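Side-chain contact in enoyl-CoA hydratase (Mycobacterium smegmatis, PDB 3PE8), which binds a zinc ion and probably catalyses the reversible hydration of enoyl-CoA thioesters, as enoyl-CoA hydratases of the crotonase family do: residues A[166-170]-A[171-175]. Numbering follows the deposited sequence.
Sequences QDALR and AGLVT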
loop_
_atom_site.group_PDB
_atom_site.type_symbol
_atom_site.label_atom_id
_atom_site.label_comp_id
_atom_site.label_asym_id
_atom_site.label_seq_id
_atom_site.Cartn_x
_atom_site.Cartn_y
_atom_site.Cartn_z
ATOM N N GLN A 166 -2.869 33.870 4.393
ATOM C CA GLN A 166 -4.259 33.598 4.753
ATOM C C GLN A 166 -4.796 32.406 3.991
ATOM O O GLN A 166 -5.540 31.590 4.553
ATOM C CB GLN A 166 -5.135 34.834 4.574
ATOM C CG GLN A 166 -4.882 35.828 5.707
ATOM C CD GLN A 166 -5.306 35.317 7.147
ATOM O OE1 GLN A 166 -6.288 34.555 7.328
ATOM N NE2 GLN A 166 -4.577 35.771 8.168
ATOM N N ASP A 167 -4.441 32.306 2.718
ATOM C CA ASP A 167 -4.885 31.150 1.930
ATOM C C ASP A 167 -4.203 29.878 2.397
ATOM O O ASP A 167 -4.846 28.798 2.401
ATOM C CB ASP A 167 -4.713 31.391 0.413
ATOM C CG ASP A 167 -5.775 32.376 -0.171
ATOM O OD1 ASP A 167 -6.739 32.763 0.552
ATOM O OD2 ASP A 167 -5.633 32.770 -1.359
ATOM N N ALA A 168 -2.947 29.973 2.851
ATOM C CA ALA A 168 -2.224 28.830 3.422
ATOM C C ALA A 168 -2.921 28.332 4.691
ATOM O O ALA A 168 -3.065 27.118 4.897
ATOM C CB ALA A 168 -0.730 29.190 3.731
ATOM N N LEU A 169 -3.413 29.277 5.501
ATOM C CA LEU A 169 -4.173 28.924 6.720
ATOM C C LEU A 169 -5.499 28.222 6.338
ATOM O O LEU A 169 -5.819 27.135 6.900
ATOM C CB LEU A 169 -4.420 30.170 7.572
ATOM C CG LEU A 169 -5.176 29.935 8.882
ATOM C CD1 LEU A 169 -4.409 29.051 9.877
ATOM C CD2 LEU A 169 -5.506 31.333 9.478
ATOM N N ARG A 170 -6.233 28.787 5.384
ATOM C CA ARG A 170 -7.522 28.212 4.918
ATOM C C ARG A 170 -7.303 26.790 4.423
ATOM O O ARG A 170 -8.091 25.876 4.710
ATOM C CB ARG A 170 -8.102 29.071 3.810
ATOM C CG ARG A 170 -9.414 28.528 3.244
ATOM C CD ARG A 170 -10.023 29.467 2.238
ATOM N NE ARG A 170 -9.232 29.531 1.015
ATOM C CZ ARG A 170 -9.233 30.554 0.149
ATOM N NH1 ARG A 170 -9.976 31.645 0.345
ATOM N NH2 ARG A 170 -8.457 30.492 -0.924
ATOM N N ALA A 171 -6.214 26.590 3.687
ATOM C CA ALA A 171 -5.927 25.293 3.079
ATOM C C ALA A 171 -5.374 24.244 4.013
ATOM O O ALA A 171 -5.381 23.057 3.655
ATOM C CB ALA A 171 -4.936 25.464 1.891
ATOM N N GLY A 172 -4.845 24.641 5.173
ATOM C CA GLY A 172 -4.247 23.716 6.137
ATOM C C GLY A 172 -2.742 23.563 6.091
ATOM O O GLY A 172 -2.171 22.719 6.780
ATOM N N LEU A 173 -2.093 24.388 5.278
ATOM C CA LEU A 173 -0.654 24.322 5.177
ATOM C C LEU A 173 0.034 24.856 6.434
ATOM O O LEU A 173 1.116 24.396 6.764
ATOM C CB LEU A 173 -0.159 25.070 3.922
ATOM C CG LEU A 173 1.324 25.134 3.667
ATOM C CD1 LEU A 173 2.008 23.765 3.512
ATOM C CD2 LEU A 173 1.628 26.013 2.408
ATOM N N VAL A 174 -0.577 25.849 7.074
ATOM C CA VAL A 174 -0.075 26.412 8.324
ATOM C C VAL A 174 -1.174 26.333 9.368
ATOM O O VAL A 174 -2.391 26.272 9.053
ATOM C CB VAL A 174 0.449 27.862 8.192
ATOM C CG1 VAL A 174 1.516 27.939 7.096
ATOM C CG2 VAL A 174 -0.706 28.861 7.926
ATOM N N THR A 175 -0.747 26.324 10.623
ATOM C CA THR A 175 -1.691 26.218 11.742
ATOM C C THR A 175 -2.206 27.557 12.289
ATOM O O THR A 175 -3.242 27.628 12.996
ATOM C CB THR A 175 -1.099 25.447 12.921
ATOM O OG1 THR A 175 0.025 26.133 13.496
ATOM C CG2 THR A 175 -0.717 23.985 12.535
HETATM O O HOH W 1 -5.163 25.839 9.227
#
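Ala168 and Leu169 meet Val174 through one methyl: Val174 CG2 lies 4.0 Å from Leu169 CB and 4.2 Å from Ala168 CB. That branch reaches the helix because chi1 of -55° sets it between the backbone N and carbonyl carbon of Val174. Ala168 CB also faces Leu173 CB at 4.2 Å. Further along its side chain, Leu169 CD1 comes within 3.5 Å of Val174 O; with CG anti to the backbone N (chi1 -179°), the side chain runs alongside the departing chain. Backbone bonds at the helix end set that chain's course. Leu173 N donates to Ala168 O (2.9 Å), and Gly172 N bonds weakly to the same oxygen. Gly172 N also donates to Leu169 O (3.2 Å) from above its carbonyl plane, while a water donates to both Leu169 O and Val174 O, bridging helix end and loop. Phe125 packs on Ala168, Leu173 and Val174, and Thr175 is hydrogen-bonded through backbone and OG1 to Leu117 of strand 116-120, joining the main sheet. The Leu173-Ala168 and Gly172-Leu169 bonds, with Gly172 at positive phi (97°) and backbone angles that would jam a CB against Ala171 O, define a Schellman motif, ending helix 165-171 ahead of strand 177-178 in this crotonase-like fold.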